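Long-range contacts in pectate lyase (Paenibacillus sp. 0602, PDB 5GT5), which cleaves polygalacturonate and pectins of various degrees of methyl esterification within the chain by elimination, probably with the help of calcium: residues 109-115 and 129-135; 204-209 and 233-237; 346-351 and 388-394. The protein carries 1 engineered substitution. One frame throughout, in Å; residues are numbered along the deposited sequence.

Interaction 1 (109-115 and 129-135); sequences GSKIKHA and NLEFDEL
Ile-112 reaches the backbone of Glu-131 and Asp-133 through its own N and O, placing strands 111-113 and 131-133 in parallel register, with 25° between their axes. The main-chain ladder is Glu-131 N to Ser-110 O (3.0 Å), Ile-112 N to Glu-131 O (2.7 Å) and Asp-133 N to Ile-112 O (3.1 Å). On the face bearing Ile-112 and Phe-132 the contact is apolar: Ile-112 CB lies 3.9 Å from Phe-132 CD2, the side chains running alongside each other. Phe-132 stacks on Phe-169.

On the other face, Lys-111 and Glu-131 extend side by side without a salt bridge. One water accepts from Lys-111 NZ and lies within hydrogen-bonding distance of Glu-131 OE2 and Asp-133 OD2, while Asn-170 ND2 holds Glu-131 OE2. A second water joins Gly-109 O to Glu-131 OE1.

Beyond the strands, His-114 NE2 donates to the anti lone pair of Glu-134 OE1 (2.7 Å, 154° at the hydrogen), the acceptor lying near the ring plane. Glu-134 CG, anti to its own carbonyl carbon (chi1 -57°), and the extended chain beyond it lay the carboxylate alongside His-114. Lys-113 CB covers one ring face, and Lys-113 NZ remains 4.4 Å from Glu-134 OE1, too far for a salt bridge. Were Glu-134 shortened to an alanine here, His-114 NE2 would probably lose its acceptor and the imidazole be freer to turn.

Main-chain bonds thus join neighbouring coils of a parallel beta-helix, the fold of this lyase family. Because Glu-64 OE2 bonds His-114 ND1, carboxylates meet both ring nitrogens, which would probably favour a protonated imidazole.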
loop_
_atom_site.group_PDB
_atom_site.type_symbol
_atom_site.label_atom_id
_atom_site.label_comp_id
_atom_site.label_asym_id
_atom_site.label_seq_id
_atom_site.Cartn_x
_atom_site.Cartn_y
_atom_site.Cartn_z
ATOM N N GLY A 109 -28.491 -3.540 -3.648
ATOM C CA GLY A 109 -28.284 -4.547 -2.619
ATOM C C GLY A 109 -28.483 -5.962 -3.108
ATOM O O GLY A 109 -29.088 -6.770 -2.399
ATOM N N SER A 110 -27.983 -6.280 -4.298
ATOM C CA SER A 110 -28.037 -7.636 -4.830
ATOM C C SER A 110 -27.287 -8.620 -3.937
ATOM O O SER A 110 -26.326 -8.261 -3.244
ATOM C CB SER A 110 -27.417 -7.684 -6.228
ATOM O OG SER A 110 -28.230 -6.959 -7.171
ATOM N N LYS A 111 -27.726 -9.870 -3.981
ATOM C CA LYS A 111 -27.174 -10.961 -3.171
ATOM C C LYS A 111 -26.165 -11.795 -3.939
ATOM O O LYS A 111 -26.340 -12.066 -5.144
ATOM C CB LYS A 111 -28.292 -11.882 -2.667
ATOM C CG LYS A 111 -29.273 -11.202 -1.734
ATOM C CD LYS A 111 -30.391 -12.158 -1.350
ATOM C CE LYS A 111 -31.453 -11.431 -0.553
ATOM N NZ LYS A 111 -32.420 -12.388 0.043
ATOM N N ILE A 112 -25.110 -12.200 -3.249
ATOM C CA ILE A 112 -24.098 -13.129 -3.744
ATOM C C ILE A 112 -24.275 -14.418 -2.957
ATOM O O ILE A 112 -24.042 -14.424 -1.739
ATOM C CB ILE A 112 -22.677 -12.589 -3.477
ATOM C CG1 ILE A 112 -22.481 -11.212 -4.144
ATOM C CG2 ILE A 112 -21.596 -13.572 -3.945
ATOM C CD1 ILE A 112 -22.612 -11.246 -5.629
ATOM N N LYS A 113 -24.697 -15.495 -3.617
ATOM C CA LYS A 113 -25.056 -16.755 -2.946
ATOM C C LYS A 113 -24.217 -17.922 -3.424
ATOM O O LYS A 113 -23.885 -18.013 -4.610
ATOM C CB LYS A 113 -26.536 -17.074 -3.172
ATOM C CG LYS A 113 -27.489 -16.088 -2.528
ATOM C CD LYS A 113 -28.943 -16.626 -2.576
ATOM C CE LYS A 113 -29.633 -16.198 -3.838
ATOM N NZ LYS A 113 -30.791 -17.105 -4.218
ATOM N N HIS A 114 -23.863 -18.802 -2.484
ATOM C CA HIS A 114 -23.239 -20.098 -2.781
ATOM C C HIS A 114 -21.818 -19.964 -3.226
ATOM O O HIS A 114 -21.290 -20.847 -3.907
ATOM C CB HIS A 114 -24.062 -20.937 -3.784
ATOM C CG HIS A 114 -25.525 -20.901 -3.484
ATOM N ND1 HIS A 114 -26.496 -20.908 -4.468
ATOM C CD2 HIS A 114 -26.168 -20.749 -2.305
ATOM C CE1 HIS A 114 -27.687 -20.812 -3.889
ATOM N NE2 HIS A 114 -27.515 -20.726 -2.580
ATOM N N ALA A 115 -21.173 -18.869 -2.828
ATOM C CA ALA A 115 -19.760 -18.664 -3.202
ATOM C C ALA A 115 -18.962 -17.879 -2.194
ATOM O O ALA A 115 -19.443 -16.896 -1.627
ATOM C CB ALA A 115 -19.598 -18.028 -4.593
ATOM N N ASN A 129 -22.398 -2.325 -1.078
ATOM C CA ASN A 129 -23.842 -2.525 -1.315
ATOM C C ASN A 129 -24.197 -3.896 -1.861
ATOM O O ASN A 129 -25.036 -4.024 -2.787
ATOM C CB ASN A 129 -24.421 -1.416 -2.208
ATOM C CG ASN A 129 -25.880 -1.204 -1.943
ATOM O OD1 ASN A 129 -26.335 -1.390 -0.810
ATOM N ND2 ASN A 129 -26.626 -0.793 -2.950
ATOM N N LEU A 130 -23.565 -4.922 -1.299
ATOM C CA LEU A 130 -23.857 -6.309 -1.639
ATOM C C LEU A 130 -24.226 -7.082 -0.394
ATOM O O LEU A 130 -23.684 -6.828 0.707
ATOM C CB LEU A 130 -22.661 -6.966 -2.289
ATOM C CG LEU A 130 -22.347 -6.356 -3.640
ATOM C CD1 LEU A 130 -20.950 -6.759 -4.020
ATOM C CD2 LEU A 130 -23.352 -6.892 -4.651
ATOM N N GLU A 131 -25.167 -8.011 -0.541
ATOM C CA GLU A 131 -25.544 -8.931 0.526
ATOM C C GLU A 131 -25.007 -10.317 0.189
ATOM O O GLU A 131 -25.056 -10.756 -0.961
ATOM C CB GLU A 131 -27.062 -8.960 0.734
ATOM C CG GLU A 131 -27.477 -10.004 1.798
ATOM C CD GLU A 131 -28.887 -9.818 2.301
ATOM O OE1 GLU A 131 -29.633 -8.955 1.797
ATOM O OE2 GLU A 131 -29.275 -10.578 3.216
ATOM N N PHE A 132 -24.461 -10.982 1.199
ATOM C CA PHE A 132 -23.824 -12.269 1.074
ATOM C C PHE A 132 -24.623 -13.281 1.884
ATOM O O PHE A 132 -24.904 -13.060 3.074
ATOM C CB PHE A 132 -22.389 -12.179 1.596
ATOM C CG PHE A 132 -21.535 -11.245 0.799
ATOM C CD1 PHE A 132 -21.538 -9.881 1.051
ATOM C CD2 PHE A 132 -20.742 -11.736 -0.217
ATOM C CE1 PHE A 132 -20.738 -9.009 0.248
ATOM C CE2 PHE A 132 -19.930 -10.906 -0.965
ATOM C CZ PHE A 132 -19.944 -9.539 -0.758
ATOM N N ASP A 133 -25.019 -14.379 1.236
ATOM C CA ASP A 133 -25.934 -15.319 1.886
ATOM C C ASP A 133 -25.728 -16.736 1.377
ATOM O O ASP A 133 -25.109 -16.952 0.311
ATOM C CB ASP A 133 -27.409 -14.892 1.671
ATOM C CG ASP A 133 -28.363 -15.439 2.724
ATOM O OD1 ASP A 133 -27.939 -16.117 3.682
ATOM O OD2 ASP A 133 -29.585 -15.182 2.557
ATOM N N GLU A 134 -26.261 -17.692 2.145
ATOM C CA GLU A 134 -26.323 -19.111 1.777
ATOM C C GLU A 134 -24.951 -19.734 1.552
ATOM O O GLU A 134 -24.625 -20.254 0.478
ATOM C CB GLU A 134 -27.305 -19.323 0.602
ATOM C CG GLU A 134 -28.699 -18.806 0.951
ATOM C CD GLU A 134 -29.783 -19.132 -0.081
ATOM O OE1 GLU A 134 -29.529 -19.856 -1.069
ATOM O OE2 GLU A 134 -30.896 -18.602 0.124
ATOM N N LEU A 135 -24.143 -19.620 2.599
ATOM C CA LEU A 135 -22.792 -20.175 2.631
ATOM C C LEU A 135 -22.543 -20.845 3.987
ATOM O O LEU A 135 -21.391 -20.916 4.450
ATOM C CB LEU A 135 -21.733 -19.092 2.343
ATOM C CG LEU A 135 -20.352 -19.618 1.910
ATOM C CD1 LEU A 135 -20.412 -20.332 0.556
ATOM C CD2 LEU A 135 -19.356 -18.488 1.829
HETATM O O HOH W 1 -29.807 -6.633 0.323
HETATM O O HOH W 2 -30.852 -12.712 2.615
#

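Interaction 2 (204-209 and 233-237); sequences VTRQIN and KEDII
Ile-208 and Ile-237 carry the contact between segments 204-209 and 233-237, of helices 203-212 and 233-241, whose segment axes pass 9.9 Å apart at 138°. The contact is almost wholly side-chain packing, since no direct hydrogen bond spans the two segments. Ile-208 CB rests 3.7 Å from Ile-237 CG1, the two side chains meeting at a slant. The branches of Ile-208 divide the work: CG1 reaches Ile-236 CG2 (3.9 Å), while CG2, anti to the backbone N with chi1 displaced to -89°, is directed to the aliphatic part of Lys-233. There Ile-208 CG2 and Lys-233 CG approach to 3.3 Å, closer than ordinary carbon packing, as the side chains slide past one another in opposite directions.

Lys-233 begins with CG anti to the backbone N (chi1 170°) and bends at chi3. This course carries Lys-233 CD past Asn-209 OD1 (3.9 Å) and brings Lys-233 NZ to a water that also donates to Asn-209 OD1, so the polar link between the helices is indirect. At the other end of the interface, Ile-237 CG2 lies 3.6 Å from Thr-205 OG1; that hydroxyl is hydrogen-bonded to Ser-202 OG and Ser-199 O, just ahead of its helix. Tyr-221 of helix 219-225 touches Ile-208, Lys-233 and Ile-236.

Such apolar helix packing, with polar groups at its margin, belongs here to a long helical excursion between strands 184-194 and 248-249, one of the elaborations that pectate lyases carry on the outside of their parallel beta-helix.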
loop_
_atom_site.group_PDB
_atom_site.type_symbol
_atom_site.label_atom_id
_atom_site.label_comp_id
_atom_site.label_asym_id
_atom_site.label_seq_id
_atom_site.Cartn_x
_atom_site.Cartn_y
_atom_site.Cartn_z
ATOM N N VAL A 204 -31.377 -21.853 8.143
ATOM C CA VAL A 204 -31.065 -22.805 9.195
ATOM C C VAL A 204 -32.229 -23.794 9.418
ATOM O O VAL A 204 -32.001 -24.986 9.582
ATOM C CB VAL A 204 -30.679 -22.105 10.497
ATOM C CG1 VAL A 204 -30.590 -23.119 11.647
ATOM C CG2 VAL A 204 -29.351 -21.396 10.332
ATOM N N THR A 205 -33.464 -23.314 9.375
ATOM C CA THR A 205 -34.594 -24.224 9.559
ATOM C C THR A 205 -34.671 -25.274 8.445
ATOM O O THR A 205 -34.940 -26.451 8.716
ATOM C CB THR A 205 -35.886 -23.427 9.627
ATOM O OG1 THR A 205 -35.832 -22.578 10.777
ATOM C CG2 THR A 205 -37.118 -24.371 9.732
ATOM N N ARG A 206 -34.393 -24.857 7.208
ATOM C CA ARG A 206 -34.341 -25.816 6.114
ATOM C C ARG A 206 -33.280 -26.881 6.336
ATOM O O ARG A 206 -33.514 -28.061 6.095
ATOM C CB ARG A 206 -34.132 -25.138 4.771
ATOM C CG ARG A 206 -35.433 -24.630 4.174
ATOM C CD ARG A 206 -35.198 -23.797 2.916
ATOM N NE ARG A 206 -34.968 -22.424 3.306
ATOM C CZ ARG A 206 -34.456 -21.487 2.508
ATOM N NH1 ARG A 206 -34.122 -21.791 1.252
ATOM N NH2 ARG A 206 -34.274 -20.249 2.974
ATOM N N GLN A 207 -32.120 -26.483 6.861
ATOM C CA GLN A 207 -31.103 -27.482 7.168
ATOM C C GLN A 207 -31.586 -28.451 8.259
ATOM O O GLN A 207 -31.407 -29.666 8.154
ATOM C CB GLN A 207 -29.826 -26.761 7.644
ATOM C CG GLN A 207 -28.728 -27.672 8.240
ATOM C CD GLN A 207 -28.078 -28.505 7.174
ATOM O OE1 GLN A 207 -27.039 -28.124 6.638
ATOM N NE2 GLN A 207 -28.705 -29.637 6.818
ATOM N N ILE A 208 -32.159 -27.910 9.326
ATOM C CA ILE A 208 -32.582 -28.763 10.438
ATOM C C ILE A 208 -33.744 -29.686 10.016
ATOM O O ILE A 208 -33.754 -30.867 10.374
ATOM C CB ILE A 208 -32.907 -27.957 11.698
ATOM C CG1 ILE A 208 -31.653 -27.770 12.570
ATOM C CG2 ILE A 208 -33.858 -28.723 12.605
ATOM C CD1 ILE A 208 -30.513 -27.019 11.916
ATOM N N ASN A 209 -34.678 -29.172 9.219
ATOM C CA ASN A 209 -35.797 -30.019 8.765
ATOM C C ASN A 209 -35.331 -31.245 8.001
ATOM O O ASN A 209 -35.871 -32.361 8.188
ATOM C CB ASN A 209 -36.770 -29.208 7.907
ATOM C CG ASN A 209 -37.639 -28.293 8.710
ATOM O OD1 ASN A 209 -37.704 -28.374 9.943
ATOM N ND2 ASN A 209 -38.329 -27.388 8.006
ATOM N N LYS A 233 -35.996 -29.917 18.132
ATOM C CA LYS A 233 -35.642 -29.341 16.837
ATOM C C LYS A 233 -35.631 -27.821 16.898
ATOM O O LYS A 233 -34.707 -27.185 16.395
ATOM C CB LYS A 233 -36.633 -29.849 15.781
ATOM C CG LYS A 233 -36.585 -29.204 14.431
ATOM C CD LYS A 233 -37.703 -29.771 13.534
ATOM C CE LYS A 233 -39.080 -29.526 14.157
ATOM N NZ LYS A 233 -40.115 -30.527 13.727
ATOM N N GLU A 234 -36.627 -27.243 17.552
ATOM C CA GLU A 234 -36.709 -25.813 17.731
ATOM C C GLU A 234 -35.510 -25.286 18.518
ATOM O O GLU A 234 -34.957 -24.254 18.150
ATOM C CB GLU A 234 -38.030 -25.442 18.410
ATOM C CG GLU A 234 -39.263 -25.771 17.540
ATOM C CD GLU A 234 -39.774 -27.263 17.605
ATOM O OE1 GLU A 234 -39.273 -28.119 18.406
ATOM O OE2 GLU A 234 -40.733 -27.562 16.836
ATOM N N ASP A 235 -35.093 -25.996 19.565
ATOM C CA ASP A 235 -33.916 -25.605 20.341
ATOM C C ASP A 235 -32.710 -25.559 19.444
ATOM O O ASP A 235 -31.909 -24.617 19.515
ATOM C CB ASP A 235 -33.625 -26.620 21.444
ATOM C CG ASP A 235 -34.583 -26.543 22.617
ATOM O OD1 ASP A 235 -35.245 -25.508 22.868
ATOM O OD2 ASP A 235 -34.647 -27.576 23.323
ATOM N N ILE A 236 -32.547 -26.587 18.615
ATOM C CA ILE A 236 -31.353 -26.650 17.755
ATOM C C ILE A 236 -31.364 -25.547 16.694
ATOM O O ILE A 236 -30.337 -24.925 16.435
ATOM C CB ILE A 236 -31.154 -28.062 17.190
ATOM C CG1 ILE A 236 -30.926 -29.053 18.360
ATOM C CG2 ILE A 236 -30.046 -28.114 16.111
ATOM C CD1 ILE A 236 -30.934 -30.501 17.894
ATOM N N ILE A 237 -32.523 -25.242 16.133
ATOM C CA ILE A 237 -32.599 -24.110 15.224
ATOM C C ILE A 237 -32.221 -22.801 15.946
ATOM O O ILE A 237 -31.438 -21.997 15.411
ATOM C CB ILE A 237 -34.019 -24.026 14.656
ATOM C CG1 ILE A 237 -34.235 -25.160 13.658
ATOM C CG2 ILE A 237 -34.288 -22.671 14.012
ATOM C CD1 ILE A 237 -35.718 -25.372 13.349
HETATM O O HOH W 3 -39.089 -30.784 11.028
#

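Interaction 3 (346-351 and 388-394); sequences YPVRNN and PLAPVPA
The outermost strand of a parallel sheet of the beta-helix, 346-349, meets an irregular segment where Val-348 and Asn-350 bond to the backbone of Val-392. Val-392 N donates to Val-348 O (3.1 Å), and Asn-350 N donates to Val-392 O (2.9 Å), approaching from above the carbonyl plane. These two bonds define a single bridge, pairing Arg-349 with Val-392, and the segment forms no regular strand.

Just beyond the strand, the carboxamide of Asn-350 reads the backbone of Ala-394 twice. Its OD1 accepts from Ala-394 N (3.0 Å) in the carbonyl plane, on a lone pair. Its ND2 donates to Ala-394 O (3.0 Å) along an essentially straight line, 179° at the hydrogen, with the acceptor in the amide plane. The amide is brought there with CG lodged between the backbone N and carbonyl carbon (chi1 71°). Pro-393, reached through a cis peptide, sets its CD 3.4 Å from Asn-350 OD1.

Apolar contacts fill the other end. Val-348 CG1 packs on Pro-391 CB, and Pro-347 CG lies 3.8 Å from Leu-389 CD2, those two side chains crossing at about a right angle. Arg-349 starts away, but its bent chain brings Arg-349 NH1 4.1 Å from Val-392 CG2; Gln-352 OE1 bonds its NE, and its side chain is about 9 Å from that of Arg-276, the probable catalytic arginine.

Because one carboxamide uses both its oxygen and its nitrogen on the same residue, a flipped amide would set donor against donor and acceptor against acceptor; the pairing fixes the rotation of the Asn-350 amide and probably helps hold the backbone at Ala-394, just after the cis Pro-393.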
loop_
_atom_site.group_PDB
_atom_site.type_symbol
_atom_site.label_atom_id
_atom_site.label_comp_id
_atom_site.label_asym_id
_atom_site.label_seq_id
_atom_site.Cartn_x
_atom_site.Cartn_y
_atom_site.Cartn_z
ATOM N N TYR A 346 -18.147 -12.024 27.588
ATOM C CA TYR A 346 -16.707 -11.776 27.661
ATOM C C TYR A 346 -16.346 -10.811 26.552
ATOM O O TYR A 346 -15.756 -11.193 25.545
ATOM C CB TYR A 346 -15.903 -13.078 27.519
ATOM C CG TYR A 346 -16.257 -14.117 28.565
ATOM C CD1 TYR A 346 -15.778 -13.997 29.858
ATOM C CD2 TYR A 346 -17.068 -15.203 28.255
ATOM C CE1 TYR A 346 -16.111 -14.946 30.832
ATOM C CE2 TYR A 346 -17.397 -16.156 29.213
ATOM C CZ TYR A 346 -16.909 -16.019 30.489
ATOM O OH TYR A 346 -17.235 -16.975 31.432
ATOM N N PRO A 347 -16.699 -9.535 26.712
ATOM C CA PRO A 347 -16.547 -8.588 25.597
ATOM C C PRO A 347 -15.116 -8.219 25.223
ATOM O O PRO A 347 -14.912 -7.706 24.120
ATOM C CB PRO A 347 -17.281 -7.338 26.103
ATOM C CG PRO A 347 -17.210 -7.462 27.639
ATOM C CD PRO A 347 -17.349 -8.938 27.899
ATOM N N VAL A 348 -14.172 -8.432 26.128
ATOM C CA VAL A 348 -12.821 -7.917 25.961
ATOM C C VAL A 348 -11.855 -9.014 26.386
ATOM O O VAL A 348 -11.706 -9.293 27.583
ATOM C CB VAL A 348 -12.590 -6.637 26.836
ATOM C CG1 VAL A 348 -11.196 -6.045 26.546
ATOM C CG2 VAL A 348 -13.650 -5.569 26.566
ATOM N N ARG A 349 -11.177 -9.635 25.428
ATOM C CA ARG A 349 -10.264 -10.742 25.737
ATOM C C ARG A 349 -8.882 -10.447 25.211
ATOM O O ARG A 349 -8.715 -9.804 24.162
ATOM C CB ARG A 349 -10.779 -12.065 25.153
ATOM C CG ARG A 349 -12.065 -12.534 25.795
ATOM C CD ARG A 349 -12.512 -13.862 25.217
ATOM N NE ARG A 349 -11.719 -14.935 25.766
ATOM C CZ ARG A 349 -11.981 -15.537 26.929
ATOM N NH1 ARG A 349 -13.049 -15.194 27.641
ATOM N NH2 ARG A 349 -11.182 -16.496 27.373
ATOM N N ASN A 350 -7.888 -10.946 25.935
ATOM C CA ASN A 350 -6.495 -10.641 25.643
ATOM C C ASN A 350 -5.575 -11.845 25.459
ATOM O O ASN A 350 -4.390 -11.660 25.274
ATOM C CB ASN A 350 -5.917 -9.648 26.682
ATOM C CG ASN A 350 -5.705 -10.280 28.060
ATOM O OD1 ASN A 350 -6.108 -11.420 28.314
ATOM N ND2 ASN A 350 -5.071 -9.532 28.949
ATOM N N ASN A 351 -6.104 -13.064 25.516
ATOM C CA ASN A 351 -5.249 -14.238 25.362
ATOM C C ASN A 351 -6.117 -15.469 25.261
ATOM O O ASN A 351 -6.840 -15.790 26.198
ATOM C CB ASN A 351 -4.291 -14.365 26.574
ATOM C CG ASN A 351 -3.258 -15.469 26.390
ATOM O OD1 ASN A 351 -3.589 -16.560 25.920
ATOM N ND2 ASN A 351 -2.015 -15.188 26.734
ATOM N N PRO A 388 -16.853 -3.854 33.863
ATOM C CA PRO A 388 -17.205 -5.118 33.198
ATOM C C PRO A 388 -16.561 -5.233 31.814
ATOM O O PRO A 388 -16.665 -6.285 31.184
ATOM C CB PRO A 388 -18.731 -5.045 33.077
ATOM C CG PRO A 388 -19.024 -3.570 32.941
ATOM C CD PRO A 388 -17.974 -2.900 33.870
ATOM N N LEU A 389 -15.890 -4.182 31.371
ATOM C CA LEU A 389 -15.139 -4.228 30.110
ATOM C C LEU A 389 -13.638 -4.517 30.327
ATOM O O LEU A 389 -12.836 -4.383 29.403
ATOM C CB LEU A 389 -15.323 -2.921 29.351
ATOM C CG LEU A 389 -16.767 -2.639 28.968
ATOM C CD1 LEU A 389 -16.914 -1.244 28.400
ATOM C CD2 LEU A 389 -17.230 -3.682 27.955
ATOM N N ALA A 390 -13.244 -4.920 31.543
ATOM C CA ALA A 390 -11.829 -5.208 31.792
ATOM C C ALA A 390 -11.359 -6.408 30.959
ATOM O O ALA A 390 -12.100 -7.368 30.766
ATOM C CB ALA A 390 -11.607 -5.498 33.270
ATOM N N PRO A 391 -10.125 -6.354 30.460
ATOM C CA PRO A 391 -9.632 -7.492 29.681
ATOM C C PRO A 391 -9.430 -8.728 30.509
ATOM O O PRO A 391 -8.913 -8.647 31.621
ATOM C CB PRO A 391 -8.265 -7.008 29.160
ATOM C CG PRO A 391 -8.240 -5.509 29.341
ATOM C CD PRO A 391 -9.157 -5.242 30.516
ATOM N N VAL A 392 -9.801 -9.869 29.954
ATOM C CA VAL A 392 -9.572 -11.167 30.578
ATOM C C VAL A 392 -8.984 -12.107 29.532
ATOM O O VAL A 392 -9.182 -11.881 28.336
ATOM C CB VAL A 392 -10.868 -11.782 31.150
ATOM C CG1 VAL A 392 -11.516 -10.830 32.111
ATOM C CG2 VAL A 392 -11.840 -12.141 30.038
ATOM N N PRO A 393 -8.268 -13.163 29.947
ATOM C CA PRO A 393 -7.972 -13.629 31.304
ATOM C C PRO A 393 -6.507 -13.488 31.707
ATOM O O PRO A 393 -6.144 -13.851 32.844
ATOM C CB PRO A 393 -8.286 -15.113 31.175
ATOM C CG PRO A 393 -7.722 -15.450 29.827
ATOM C CD PRO A 393 -7.971 -14.217 28.955
ATOM N N ALA A 394 -5.655 -12.986 30.826
ATOM C CA ALA A 394 -4.221 -12.949 31.117
ATOM C C ALA A 394 -3.822 -11.639 31.764
ATOM O O ALA A 394 -4.547 -10.626 31.676
ATOM C CB ALA A 394 -3.412 -13.173 29.829
#

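All three contacts are partly buried; interaction 1 lies nearest the chain's centre, and the other two are about equally far out. No helix or strand is shared among them. Interactions 1 and 3 both involve beta-helix strands, but their centres are 33 Å apart, on opposite sides of the chain's centre. Interaction 1 joins two regular strands by a repeating backbone ladder, with apolar packing on one face and charged, water-linked groups on the other. In interaction 3 the ladder shrinks to one bridge and an asparagine side chain takes over part of the pairing. Interaction 2 joins helices outside the coil by aliphatic packing and one water, its nearest atoms about 5 Å from interaction 1.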